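Local atomic coordinates of YjbQ family protein (Sulfolobus tokodaii, PDB entry 1VE0), a protein that is of unknown function but binds zinc, as a trimer-forming member of the YjbQ (UPF0047) family. Residues A[43-48]-A[81-86]; A[14-19]-A[69-74]; A[8-13]-A[114-119]; A[39-42]-A[47-50]; A[26-31]-A[127-132]. All coordinates share one frame; numbering follows the deposited sequence.

Interaction 1. Residues A[43-48]-A[81-86]; sequences HTTCAI and DNNGHA. With ZN (zinc ion), chain C; SO4 (sulfate ion), chain B.
Thr45 packs against Ala86 and Asn83 beside the zinc site of this YjbQ-family fold. Here the loop that leads into strand 46-51 meets the start of helix 84-93. The direct contact is buried van der Waals packing. Thr45 CB lies 3.7 Å from Ala86 CB, and the Thr45 methyl CG2 touches both Ala86 CB and the side-chain nitrogen ND2 of Asn83. The Thr45 and Asn83 side chains cross at about a right angle. No hydrogen bond joins the two segments.

Segment 81-86 supplies the metal ligand. Asn83 OD1 is 2.4 Å from the zinc ion, and water 1 is 2.1 Å from it. His77 and His87 complete the observed ligand set. The other end of the Asn83 amide, ND2, donates to Asp120 OD1, which helps to fix the flip of the amide and presents OD1 to the metal. Asn83 also takes the N-cap position of helix 84-93, though its side chain makes no capping bond.

Segment 43-48 binds an anion. A sulfate, probably from the crystallisation liquor, sits against the loop residues 43-45. Arg123 and Arg125 also hold it. Thr44 N is shared between two sulfate oxygens, with O2 at 2.9 Å. Thr45 contributes twice, through N and OG1. Its chi1 of 50° sets OG1 between its own N and C, facing the anion, and sends CG2 to Asn83. Thr45 OG1 is also hydrogen-bonded to Arg125 NH1. His43 ND1 donates to sulfate O1 at 3.1 Å, with an N-H...O angle of 159°.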
# COMPACT_ATOMS: atom_id res chain seq x y z
N HIS A 43 13.22 -6.15 0.08
CA HIS A 43 13.55 -6.42 -1.32
C HIS A 43 12.85 -5.40 -2.22
O HIS A 43 11.87 -4.78 -1.80
CB HIS A 43 13.07 -7.81 -1.71
CG HIS A 43 13.75 -8.91 -0.95
ND1 HIS A 43 15.11 -9.12 -1.00
CD2 HIS A 43 13.24 -9.87 -0.13
CE1 HIS A 43 15.42 -10.17 -0.26
NE2 HIS A 43 14.30 -10.64 0.28
N THR A 44 13.33 -5.24 -3.45
CA THR A 44 12.73 -4.29 -4.37
C THR A 44 12.06 -4.98 -5.54
O THR A 44 11.45 -4.32 -6.37
CB THR A 44 13.77 -3.30 -4.94
OG1 THR A 44 14.74 -4.02 -5.69
CG2 THR A 44 14.46 -2.52 -3.84
N THR A 45 12.18 -6.30 -5.63
CA THR A 45 11.57 -7.00 -6.77
C THR A 45 10.56 -8.06 -6.43
O THR A 45 10.24 -8.91 -7.26
CB THR A 45 12.64 -7.62 -7.69
OG1 THR A 45 13.55 -8.39 -6.90
CG2 THR A 45 13.39 -6.53 -8.45
N CYS A 46 10.07 -8.03 -5.20
CA CYS A 46 9.00 -8.95 -4.81
C CYS A 46 8.10 -8.08 -3.93
O CYS A 46 8.54 -7.03 -3.46
CB CYS A 46 9.55 -10.20 -4.08
SG CYS A 46 10.38 -9.97 -2.51
N ALA A 47 6.83 -8.46 -3.77
CA ALA A 47 5.91 -7.67 -2.97
C ALA A 47 5.05 -8.52 -2.05
O ALA A 47 5.05 -9.75 -2.14
CB ALA A 47 5.03 -6.84 -3.89
N ILE A 48 4.32 -7.85 -1.16
CA ILE A 48 3.44 -8.51 -0.19
C ILE A 48 2.01 -8.03 -0.41
O ILE A 48 1.78 -6.83 -0.60
CB ILE A 48 3.83 -8.16 1.29
CG1 ILE A 48 5.23 -8.70 1.63
CG2 ILE A 48 2.79 -8.74 2.26
CD1 ILE A 48 5.36 -10.23 1.62
N ASP A 81 20.27 -4.49 -15.65
CA ASP A 81 19.75 -5.78 -15.20
C ASP A 81 18.36 -5.93 -15.81
O ASP A 81 17.61 -4.96 -15.89
CB ASP A 81 19.68 -5.75 -13.67
CG ASP A 81 19.23 -7.06 -13.07
OD1 ASP A 81 19.26 -7.19 -11.83
OD2 ASP A 81 18.83 -7.97 -13.84
N ASN A 82 18.00 -7.14 -16.23
CA ASN A 82 16.71 -7.37 -16.89
C ASN A 82 15.51 -7.66 -15.98
O ASN A 82 14.74 -8.58 -16.25
CB ASN A 82 16.85 -8.50 -17.91
CG ASN A 82 17.08 -9.85 -17.26
OD1 ASN A 82 17.90 -9.98 -16.35
ND2 ASN A 82 16.35 -10.86 -17.73
N ASN A 83 15.35 -6.89 -14.92
CA ASN A 83 14.22 -7.10 -14.02
C ASN A 83 13.47 -5.80 -13.74
O ASN A 83 12.87 -5.65 -12.68
CB ASN A 83 14.70 -7.72 -12.71
CG ASN A 83 15.69 -6.85 -11.97
OD1 ASN A 83 16.07 -5.79 -12.46
ND2 ASN A 83 16.11 -7.30 -10.79
N GLY A 84 13.50 -4.88 -14.70
CA GLY A 84 12.81 -3.61 -14.54
C GLY A 84 11.32 -3.79 -14.27
O GLY A 84 10.71 -3.03 -13.51
N HIS A 85 10.73 -4.80 -14.90
CA HIS A 85 9.31 -5.07 -14.71
C HIS A 85 9.03 -5.44 -13.26
O HIS A 85 8.00 -5.05 -12.71
CB HIS A 85 8.86 -6.23 -15.61
CG HIS A 85 9.31 -7.56 -15.11
ND1 HIS A 85 10.62 -7.98 -15.21
CD2 HIS A 85 8.66 -8.53 -14.42
CE1 HIS A 85 10.76 -9.14 -14.60
NE2 HIS A 85 9.58 -9.50 -14.11
N ALA A 86 9.93 -6.20 -12.65
CA ALA A 86 9.74 -6.63 -11.27
C ALA A 86 9.79 -5.44 -10.32
O ALA A 86 9.03 -5.37 -9.34
CB ALA A 86 10.80 -7.65 -10.88
ZN ZN C . 17.30 -4.42 -10.90
S SO4 B . 16.16 -7.10 -4.31
O1 SO4 B . 16.80 -7.81 -3.18
O2 SO4 B . 14.77 -7.54 -4.44
O3 SO4 B . 16.89 -7.43 -5.55
O4 SO4 B . 16.19 -5.65 -4.06
O HOH W 1 18.87 -4.03 -9.52

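Interaction 2. Residues A[14-19]-A[69-74]; sequences SRFDSI and VPPDGE
Phe16 meets Pro71 through the far edge of its ring, and this is the tight part of the contact. Phe16 CZ is 3.4 Å from Pro71 CG, and Phe16 CE2 is 3.8 Å from the same carbon. Pro71 CG lies near the plane of the ring, so the proline does not stack on a face. Phe16 has CG anti to its carbonyl carbon (chi1 -75°), which carries the ring out towards the proline. The ring also meets His85 with the planes at about 40°, and Lys66 makes a cation-pi interaction with it.

The Arg15 side is looser. Only NH2 reaches across, at 3.7 Å from Pro71 CB, and the guanidinium meets that carbon obliquely. The side chain is extended from CG to NE, which brings its end to the proline. No hydrogen bond forms between the segments. Asp72, which is exposed, lies close by but makes no salt bridge with Arg15: Arg15 NH2 and Asp72 OD1 are 5.9 Å apart. Any attraction between them is probably weak and screened by solvent.

Pro71 is held in a type I beta turn from Pro70 to Gly73, closed by Gly73 N to Pro70 O at 2.8 Å. The contact lies at the surface of the chain, where Trp64 of a second subunit packs on the neighbouring Val69 and Pro70. It joins the lead-in to edge strand 17-20 to a beta turn in the loop after helix 55-68.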
# COMPACT_ATOMS: atom_id res chain seq x y z
N SER A 14 10.43 -19.99 -9.05
CA SER A 14 10.36 -19.61 -10.45
C SER A 14 10.57 -18.11 -10.58
O SER A 14 10.70 -17.42 -9.57
CB SER A 14 8.99 -20.01 -11.00
OG SER A 14 8.99 -20.05 -12.41
N ARG A 15 10.63 -17.60 -11.81
CA ARG A 15 10.79 -16.16 -11.99
C ARG A 15 9.58 -15.50 -11.35
O ARG A 15 9.71 -14.56 -10.56
CB ARG A 15 10.85 -15.80 -13.47
CG ARG A 15 11.19 -14.36 -13.70
CD ARG A 15 11.10 -14.01 -15.17
NE ARG A 15 11.95 -12.88 -15.51
CZ ARG A 15 11.97 -12.30 -16.71
NH1 ARG A 15 12.78 -11.28 -16.94
NH2 ARG A 15 11.17 -12.75 -17.67
N PHE A 16 8.40 -16.00 -11.71
CA PHE A 16 7.13 -15.52 -11.16
C PHE A 16 6.63 -16.61 -10.23
O PHE A 16 6.49 -17.77 -10.63
CB PHE A 16 6.12 -15.29 -12.28
CG PHE A 16 6.38 -14.04 -13.07
CD1 PHE A 16 5.77 -12.83 -12.72
CD2 PHE A 16 7.28 -14.05 -14.13
CE1 PHE A 16 6.06 -11.66 -13.42
CE2 PHE A 16 7.57 -12.88 -14.83
CZ PHE A 16 6.96 -11.68 -14.47
N ASP A 17 6.36 -16.26 -8.98
CA ASP A 17 5.91 -17.25 -8.01
C ASP A 17 5.05 -16.56 -6.96
O ASP A 17 5.14 -15.34 -6.76
CB ASP A 17 7.12 -17.91 -7.36
CG ASP A 17 6.80 -19.25 -6.74
OD1 ASP A 17 5.68 -19.76 -6.94
OD2 ASP A 17 7.70 -19.81 -6.06
N SER A 18 4.21 -17.34 -6.30
CA SER A 18 3.35 -16.79 -5.25
C SER A 18 3.35 -17.80 -4.11
O SER A 18 3.10 -18.99 -4.30
CB SER A 18 1.93 -16.54 -5.78
OG SER A 18 1.45 -17.63 -6.54
N ILE A 19 3.65 -17.32 -2.91
CA ILE A 19 3.73 -18.20 -1.76
C ILE A 19 2.91 -17.70 -0.59
O ILE A 19 3.05 -16.55 -0.18
CB ILE A 19 5.20 -18.33 -1.30
CG1 ILE A 19 6.04 -18.97 -2.42
CG2 ILE A 19 5.28 -19.13 -0.01
CD1 ILE A 19 7.52 -19.05 -2.09
N VAL A 69 2.48 -5.07 -16.48
CA VAL A 69 3.86 -4.65 -16.71
C VAL A 69 4.64 -5.82 -17.34
O VAL A 69 5.36 -6.54 -16.65
CB VAL A 69 4.54 -4.23 -15.40
CG1 VAL A 69 5.89 -3.58 -15.69
CG2 VAL A 69 3.63 -3.27 -14.64
N PRO A 70 4.49 -6.02 -18.66
CA PRO A 70 5.17 -7.10 -19.39
C PRO A 70 6.67 -7.15 -19.16
O PRO A 70 7.36 -6.14 -19.32
CB PRO A 70 4.82 -6.79 -20.84
CG PRO A 70 3.46 -6.18 -20.74
CD PRO A 70 3.65 -5.23 -19.57
N PRO A 71 7.20 -8.32 -18.78
CA PRO A 71 8.64 -8.49 -18.54
C PRO A 71 9.44 -8.17 -19.81
O PRO A 71 10.61 -7.79 -19.75
CB PRO A 71 8.77 -9.96 -18.17
CG PRO A 71 7.44 -10.29 -17.59
CD PRO A 71 6.48 -9.57 -18.50
N ASP A 72 8.79 -8.33 -20.95
CA ASP A 72 9.41 -8.10 -22.25
C ASP A 72 9.25 -6.63 -22.63
O ASP A 72 9.64 -6.22 -23.73
CB ASP A 72 8.71 -8.97 -23.29
CG ASP A 72 8.02 -10.17 -22.66
OD1 ASP A 72 8.55 -11.30 -22.78
OD2 ASP A 72 6.96 -9.97 -22.02
N GLY A 73 8.68 -5.85 -21.72
CA GLY A 73 8.47 -4.44 -21.98
C GLY A 73 9.76 -3.64 -22.03
O GLY A 73 10.84 -4.16 -21.77
N GLU A 74 9.62 -2.36 -22.37
CA GLU A 74 10.74 -1.44 -22.46
C GLU A 74 11.05 -0.84 -21.09
O GLU A 74 10.21 -0.18 -20.50
CB GLU A 74 10.40 -0.34 -23.46
CG GLU A 74 11.42 0.79 -23.53
CD GLU A 74 11.01 1.88 -24.50
OE1 GLU A 74 11.73 2.90 -24.58
OE2 GLU A 74 9.98 1.72 -25.19

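Interaction 3. Residues A[8-13]-A[114-119]; sequences FTVKTR and IILLEF
The carboxylate of Glu118 is the flat group that carries this contact. Thr12 OG1 donates to Glu118 OE2 at 2.8 Å, meeting it on the anti side and 18° out of the carboxylate plane. The Phe8 ring has Val10 CG1 at its edge, in plane. The Phe119 ring has the backbone carbon of Leu117 over one face, offset toward the rim.

Thr12 and Glu118 cross at about a right angle. The Glu118 chain leaves with CG anti to its N and then bends at chi2 (67°), which turns the carboxylate back across Thr12. The threonine methyl rests on the same chain, with Thr12 CG2 3.8 Å from Glu118 CB.

Val10 and Leu116 form the apolar half. Their side chains run antiparallel alongside one another. Val10 CG2 and Leu116 CD2 are 3.3 Å apart, closer than two methyls normally come. All four of these residues are buried.

The two segments belong to different sheets. Residues 8-11 end the edge strand 2-11 of the five-strand sheet, while 114-118 lie in the central strand of the three-strand sheet. The contact is therefore made between sheets by side chains, with no backbone bond between them.

Both polar groups have further partners. Glu118 OE2 forms a salt bridge with Arg125, Glu118 OE1 accepts from Asp120 N, and Thr12 OG1 is also hydrogen-bonded to Arg123 N. The buried carboxylate is thus gripped at both oxygens, and the arginine would be expected to favour its charged form.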
# COMPACT_ATOMS: atom_id res chain seq x y z
N PHE A 8 12.14 -14.37 8.59
CA PHE A 8 12.14 -15.75 8.13
C PHE A 8 12.37 -15.70 6.63
O PHE A 8 12.16 -14.66 6.01
CB PHE A 8 10.84 -16.47 8.50
CG PHE A 8 9.60 -15.89 7.86
CD1 PHE A 8 9.24 -16.23 6.56
CD2 PHE A 8 8.77 -15.03 8.59
CE1 PHE A 8 8.07 -15.73 5.98
CE2 PHE A 8 7.59 -14.52 8.02
CZ PHE A 8 7.24 -14.88 6.71
N THR A 9 12.82 -16.80 6.04
CA THR A 9 13.08 -16.84 4.60
C THR A 9 12.19 -17.85 3.88
O THR A 9 11.74 -18.83 4.48
CB THR A 9 14.55 -17.21 4.27
OG1 THR A 9 14.82 -18.53 4.77
CG2 THR A 9 15.52 -16.23 4.89
N VAL A 10 11.94 -17.61 2.61
CA VAL A 10 11.15 -18.51 1.80
C VAL A 10 11.88 -18.59 0.48
O VAL A 10 12.41 -17.59 -0.02
CB VAL A 10 9.71 -18.02 1.57
CG1 VAL A 10 8.96 -17.95 2.90
CG2 VAL A 10 9.72 -16.66 0.90
N LYS A 11 11.91 -19.78 -0.10
CA LYS A 11 12.58 -19.97 -1.36
C LYS A 11 11.58 -19.92 -2.51
O LYS A 11 10.67 -20.75 -2.56
CB LYS A 11 13.30 -21.32 -1.35
CG LYS A 11 14.67 -21.32 -2.00
CD LYS A 11 14.58 -20.94 -3.46
CE LYS A 11 15.98 -20.78 -4.04
NZ LYS A 11 16.73 -19.70 -3.32
N THR A 12 11.73 -18.96 -3.41
CA THR A 12 10.81 -18.90 -4.54
C THR A 12 11.33 -19.86 -5.61
O THR A 12 12.54 -20.01 -5.82
CB THR A 12 10.61 -17.46 -5.07
OG1 THR A 12 11.81 -16.96 -5.64
CG2 THR A 12 10.18 -16.56 -3.90
N ARG A 13 10.39 -20.52 -6.28
CA ARG A 13 10.71 -21.57 -7.24
C ARG A 13 10.71 -21.23 -8.71
O ARG A 13 10.97 -22.11 -9.53
CB ARG A 13 9.73 -22.72 -7.01
CG ARG A 13 9.48 -23.01 -5.54
CD ARG A 13 8.11 -23.64 -5.30
NE ARG A 13 7.01 -22.68 -5.46
CZ ARG A 13 5.74 -22.96 -5.16
NH1 ARG A 13 4.79 -22.05 -5.33
NH2 ARG A 13 5.42 -24.16 -4.68
N ILE A 114 -1.69 -14.14 3.89
CA ILE A 114 -0.58 -13.23 3.65
C ILE A 114 0.19 -13.90 2.52
O ILE A 114 0.62 -15.04 2.65
CB ILE A 114 0.28 -13.09 4.90
CG1 ILE A 114 -0.62 -12.57 6.05
CG2 ILE A 114 1.45 -12.12 4.64
CD1 ILE A 114 0.07 -12.49 7.39
N ILE A 115 0.34 -13.20 1.41
CA ILE A 115 1.00 -13.77 0.25
C ILE A 115 2.23 -13.02 -0.25
O ILE A 115 2.20 -11.80 -0.37
CB ILE A 115 -0.01 -13.87 -0.92
CG1 ILE A 115 -1.18 -14.77 -0.52
CG2 ILE A 115 0.68 -14.36 -2.19
CD1 ILE A 115 -2.42 -14.58 -1.36
N LEU A 116 3.31 -13.75 -0.54
CA LEU A 116 4.50 -13.12 -1.10
C LEU A 116 4.43 -13.31 -2.62
O LEU A 116 4.24 -14.43 -3.09
CB LEU A 116 5.79 -13.75 -0.56
CG LEU A 116 7.08 -13.42 -1.34
CD1 LEU A 116 7.40 -11.94 -1.26
CD2 LEU A 116 8.23 -14.22 -0.76
N LEU A 117 4.57 -12.23 -3.39
CA LEU A 117 4.53 -12.31 -4.84
C LEU A 117 5.95 -12.05 -5.34
O LEU A 117 6.56 -11.03 -4.99
CB LEU A 117 3.55 -11.27 -5.44
CG LEU A 117 2.04 -11.46 -5.16
CD1 LEU A 117 1.26 -10.36 -5.90
CD2 LEU A 117 1.57 -12.84 -5.65
N GLU A 118 6.46 -12.99 -6.12
CA GLU A 118 7.82 -12.94 -6.66
C GLU A 118 7.76 -12.64 -8.15
O GLU A 118 6.98 -13.24 -8.88
CB GLU A 118 8.47 -14.31 -6.41
CG GLU A 118 9.80 -14.57 -7.10
CD GLU A 118 10.92 -13.70 -6.58
OE1 GLU A 118 10.99 -12.53 -7.01
OE2 GLU A 118 11.72 -14.19 -5.74
N PHE A 119 8.58 -11.69 -8.60
CA PHE A 119 8.62 -11.31 -10.00
C PHE A 119 10.02 -11.42 -10.58
O PHE A 119 10.22 -11.14 -11.75
CB PHE A 119 8.11 -9.88 -10.18
CG PHE A 119 6.79 -9.62 -9.51
CD1 PHE A 119 6.72 -8.87 -8.34
CD2 PHE A 119 5.62 -10.16 -10.02
CE1 PHE A 119 5.51 -8.67 -7.69
CE2 PHE A 119 4.39 -9.97 -9.38
CZ PHE A 119 4.35 -9.22 -8.21

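Interaction 4. Residues A[39-42]-A[47-50]; sequences VIVK and AIII
Segments 39-42 and 47-50 face each other without any backbone hydrogen bond. The closest CA atoms are those of Val41 and Ala47, 7.2 Å apart. Each strand bonds to partners of its own. Val39 pairs with Arg97, and Ile40 with Leu128. Ala47 pairs with Leu117, and Ile49 with Ile115.

The space between the backbones is bridged by side chains. Ile48 points towards the other strand and comes between Val39 and Val41, which both point back at it. Ile40, the residue between these two valines, points away.

Two strands linked by a short connection lie in two different antiparallel sheets. Strand 35-41 belongs to the five-strand sheet and strand 46-51 is an edge of the three-strand sheet within this chain. The contact is part of the hydrophobic core between them, close to the centre of the chain.

The two branches of Ile48 divide the work. Its CG2 methyl meets Val39 CG1 at 4.0 Å, and the two side chains cross at about a right angle. The longer branch goes to the other valine: Ile48 CD1 is 4.0 Å from Val41 CG1, and Ile48 CG1 is 4.1 Å from that same methyl. Ile48 has CG1 anti to its carbonyl carbon (chi1 -64°), with CG2 on the Val39 side. A bend at chi2 (-65°) brings CD1 round to Val41. Val127 packs against both valines from strand 124-133. Leu116 and Ile21 touch Ile48, and Arg97 of strand 96-102 also packs against it.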
# COMPACT_ATOMS: atom_id res chain seq x y z
N VAL A 39 4.19 -6.66 7.86
CA VAL A 39 4.86 -7.72 7.10
C VAL A 39 5.62 -6.98 6.01
O VAL A 39 5.02 -6.41 5.10
CB VAL A 39 3.85 -8.70 6.50
CG1 VAL A 39 4.56 -9.81 5.73
CG2 VAL A 39 3.00 -9.30 7.63
N ILE A 40 6.94 -7.00 6.14
CA ILE A 40 7.82 -6.24 5.26
C ILE A 40 8.92 -7.02 4.55
O ILE A 40 9.50 -7.93 5.13
CB ILE A 40 8.54 -5.14 6.10
CG1 ILE A 40 7.51 -4.21 6.72
CG2 ILE A 40 9.58 -4.37 5.26
CD1 ILE A 40 7.98 -3.60 8.03
N VAL A 41 9.19 -6.69 3.29
CA VAL A 41 10.34 -7.33 2.65
C VAL A 41 11.28 -6.17 2.37
O VAL A 41 10.84 -5.08 1.99
CB VAL A 41 10.02 -8.06 1.32
CG1 VAL A 41 9.25 -9.34 1.62
CG2 VAL A 41 9.25 -7.13 0.35
N LYS A 42 12.57 -6.38 2.59
CA LYS A 42 13.53 -5.33 2.32
C LYS A 42 14.05 -5.52 0.91
O LYS A 42 15.16 -5.09 0.57
CB LYS A 42 14.70 -5.39 3.31
CG LYS A 42 14.29 -5.24 4.77
CD LYS A 42 15.53 -5.33 5.66
CE LYS A 42 15.17 -5.50 7.11
NZ LYS A 42 16.42 -5.62 7.94
N ALA A 47 6.83 -8.46 -3.77
CA ALA A 47 5.91 -7.67 -2.97
C ALA A 47 5.05 -8.52 -2.05
O ALA A 47 5.05 -9.75 -2.14
CB ALA A 47 5.03 -6.84 -3.89
N ILE A 48 4.32 -7.85 -1.16
CA ILE A 48 3.44 -8.51 -0.19
C ILE A 48 2.01 -8.03 -0.41
O ILE A 48 1.78 -6.83 -0.60
CB ILE A 48 3.83 -8.16 1.29
CG1 ILE A 48 5.23 -8.70 1.63
CG2 ILE A 48 2.79 -8.74 2.26
CD1 ILE A 48 5.36 -10.23 1.62
N ILE A 49 1.06 -8.95 -0.43
CA ILE A 49 -0.35 -8.61 -0.58
C ILE A 49 -1.09 -9.46 0.43
O ILE A 49 -0.54 -10.46 0.90
CB ILE A 49 -0.95 -8.98 -1.97
CG1 ILE A 49 -0.94 -10.51 -2.17
CG2 ILE A 49 -0.19 -8.29 -3.10
CD1 ILE A 49 -1.61 -10.97 -3.45
N ILE A 50 -2.30 -9.05 0.80
CA ILE A 50 -3.15 -9.82 1.70
C ILE A 50 -4.37 -10.17 0.85
O ILE A 50 -5.15 -9.28 0.51
CB ILE A 50 -3.67 -9.02 2.92
CG1 ILE A 50 -2.51 -8.37 3.68
CG2 ILE A 50 -4.45 -9.95 3.87
CD1 ILE A 50 -1.45 -9.34 4.14

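Interaction 5. Residues A[26-31]-A[127-132]; sequences SEAIKG and VLVKSM
The last part of helix 22-28 and the residues after it pack here on strand 124-133, an inner strand of the five-strand antiparallel sheet. Ala28 points at the strand and packs on Val129. Its CB is 3.7 Å from Val129 CB and equally near Val129 CG2. The small alanine side chain lets the backbones come close, with the CA atoms of Ala28 and Val129 6.3 Å apart.

Ile29 follows with its CG2 methyl. This atom lies 3.9 Å from Val129 CG1 and 3.5 Å from Ser131 OG. The isoleucine crosses Val129 obliquely. Its chi1 of 62° sets CG1 between its N and C, and CG2 is the branch left facing the strand. Ala37 of the neighbouring strand 35-41 touches both Ile29 and Ser131. The two Val129 methyls are shared out, CG1 to Ile29 and CG2 to Ala28.

No direct hydrogen bond crosses between the segments. Water 2 does the bridging instead. It donates to Ala28 O at 2.8 Å and to Val129 O at 2.9 Å. It accepts from Ser131 OG at 2.7 Å. Ser131 has OG anti to its carbonyl carbon, which places the hydroxyl beside this water and against the Ile29 methyl. Ala28 O also receives a weak hydrogen bond from Lys6 NZ.

The contact therefore pairs an apolar patch with one bound water. Three buried residues give that water its three bonds, so the Ala28 carbonyl and one on the strand are satisfied without touching each other.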
# COMPACT_ATOMS: atom_id res chain seq x y z
N SER A 26 2.35 -16.05 11.45
CA SER A 26 1.69 -16.27 12.74
C SER A 26 2.72 -16.65 13.81
O SER A 26 2.56 -16.32 14.98
CB SER A 26 0.59 -17.34 12.64
OG SER A 26 1.10 -18.59 12.20
N GLU A 27 3.79 -17.34 13.41
CA GLU A 27 4.83 -17.70 14.37
C GLU A 27 5.65 -16.46 14.74
O GLU A 27 6.00 -16.26 15.91
CB GLU A 27 5.77 -18.76 13.78
CG GLU A 27 5.11 -20.09 13.55
CD GLU A 27 4.67 -20.75 14.85
OE1 GLU A 27 3.79 -21.63 14.80
OE2 GLU A 27 5.22 -20.40 15.92
N ALA A 28 5.95 -15.63 13.74
CA ALA A 28 6.75 -14.44 13.95
C ALA A 28 6.14 -13.35 14.85
O ALA A 28 6.88 -12.51 15.39
CB ALA A 28 7.16 -13.84 12.60
N ILE A 29 4.82 -13.35 15.03
CA ILE A 29 4.22 -12.32 15.88
C ILE A 29 4.18 -12.69 17.36
O ILE A 29 3.86 -11.86 18.21
CB ILE A 29 2.75 -12.00 15.44
CG1 ILE A 29 1.87 -13.24 15.59
CG2 ILE A 29 2.75 -11.47 14.02
CD1 ILE A 29 0.37 -12.94 15.55
N LYS A 30 4.52 -13.94 17.69
CA LYS A 30 4.48 -14.37 19.08
C LYS A 30 5.22 -13.38 19.97
O LYS A 30 6.36 -13.02 19.72
CB LYS A 30 5.06 -15.78 19.23
CG LYS A 30 4.16 -16.85 18.59
CD LYS A 30 4.54 -18.25 19.04
CE LYS A 30 3.93 -19.32 18.15
NZ LYS A 30 2.45 -19.23 18.06
N GLY A 31 4.53 -12.93 21.00
CA GLY A 31 5.11 -11.96 21.91
C GLY A 31 4.16 -10.79 21.99
O GLY A 31 4.11 -10.09 23.00
N VAL A 127 11.61 -12.24 4.79
CA VAL A 127 10.45 -11.47 5.21
C VAL A 127 10.65 -10.99 6.64
O VAL A 127 10.99 -11.78 7.53
CB VAL A 127 9.15 -12.31 5.17
CG1 VAL A 127 7.97 -11.48 5.69
CG2 VAL A 127 8.87 -12.76 3.75
N LEU A 128 10.48 -9.70 6.87
CA LEU A 128 10.59 -9.17 8.22
C LEU A 128 9.18 -8.90 8.77
O LEU A 128 8.35 -8.26 8.10
CB LEU A 128 11.38 -7.85 8.23
CG LEU A 128 11.21 -6.96 9.47
CD1 LEU A 128 11.82 -7.61 10.71
CD2 LEU A 128 11.86 -5.61 9.19
N VAL A 129 8.89 -9.42 9.96
CA VAL A 129 7.61 -9.17 10.60
C VAL A 129 7.94 -8.33 11.83
O VAL A 129 8.56 -8.81 12.80
CB VAL A 129 6.89 -10.47 11.03
CG1 VAL A 129 5.53 -10.10 11.64
CG2 VAL A 129 6.69 -11.39 9.81
N LYS A 130 7.55 -7.07 11.77
CA LYS A 130 7.81 -6.13 12.85
C LYS A 130 6.46 -5.85 13.48
O LYS A 130 5.62 -5.19 12.87
CB LYS A 130 8.41 -4.85 12.26
CG LYS A 130 8.88 -3.84 13.28
CD LYS A 130 10.37 -3.64 13.18
CE LYS A 130 10.84 -2.53 14.08
NZ LYS A 130 12.31 -2.58 14.22
N SER A 131 6.26 -6.35 14.69
CA SER A 131 5.00 -6.16 15.38
C SER A 131 5.10 -5.21 16.56
O SER A 131 6.11 -5.18 17.27
CB SER A 131 4.45 -7.51 15.86
OG SER A 131 4.42 -8.44 14.79
N MSE A 132 4.04 -4.45 16.76
CA MSE A 132 3.98 -3.49 17.85
C MSE A 132 2.60 -3.55 18.50
O MSE A 132 1.59 -3.73 17.83
CB MSE A 132 4.27 -2.06 17.35
CG MSE A 132 5.73 -1.82 16.98
SE MSE A 132 6.18 0.04 16.53
CE MSE A 132 4.84 0.94 17.58
O HOH W 2 6.71 -9.81 14.85

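In the fold
Interactions 3 and 4, centres about 9 Å apart, lie near the middle of the chain, where side chains join the five-strand sheet to the three-strand sheet. Backbone pairing of strands 46-51 and 113-118 links them. Interaction 1 shares Ala47 and Ile48 with interaction 4 and packs the loop before strand 46-51 beside the zinc ligand Asn83. Interaction 2, centre to centre about 8 Å from interaction 1, touches it through His85. Interaction 5, about 24 Å from interaction 1 between centres, joins interactions 3 and 4 through the five-strand sheet. Along the chain, 43-48 follows 39-42, while interactions 3 and 5 tie early residues to late ones. The zinc site and interaction 5 thus lie on opposite sides of the chain's centre.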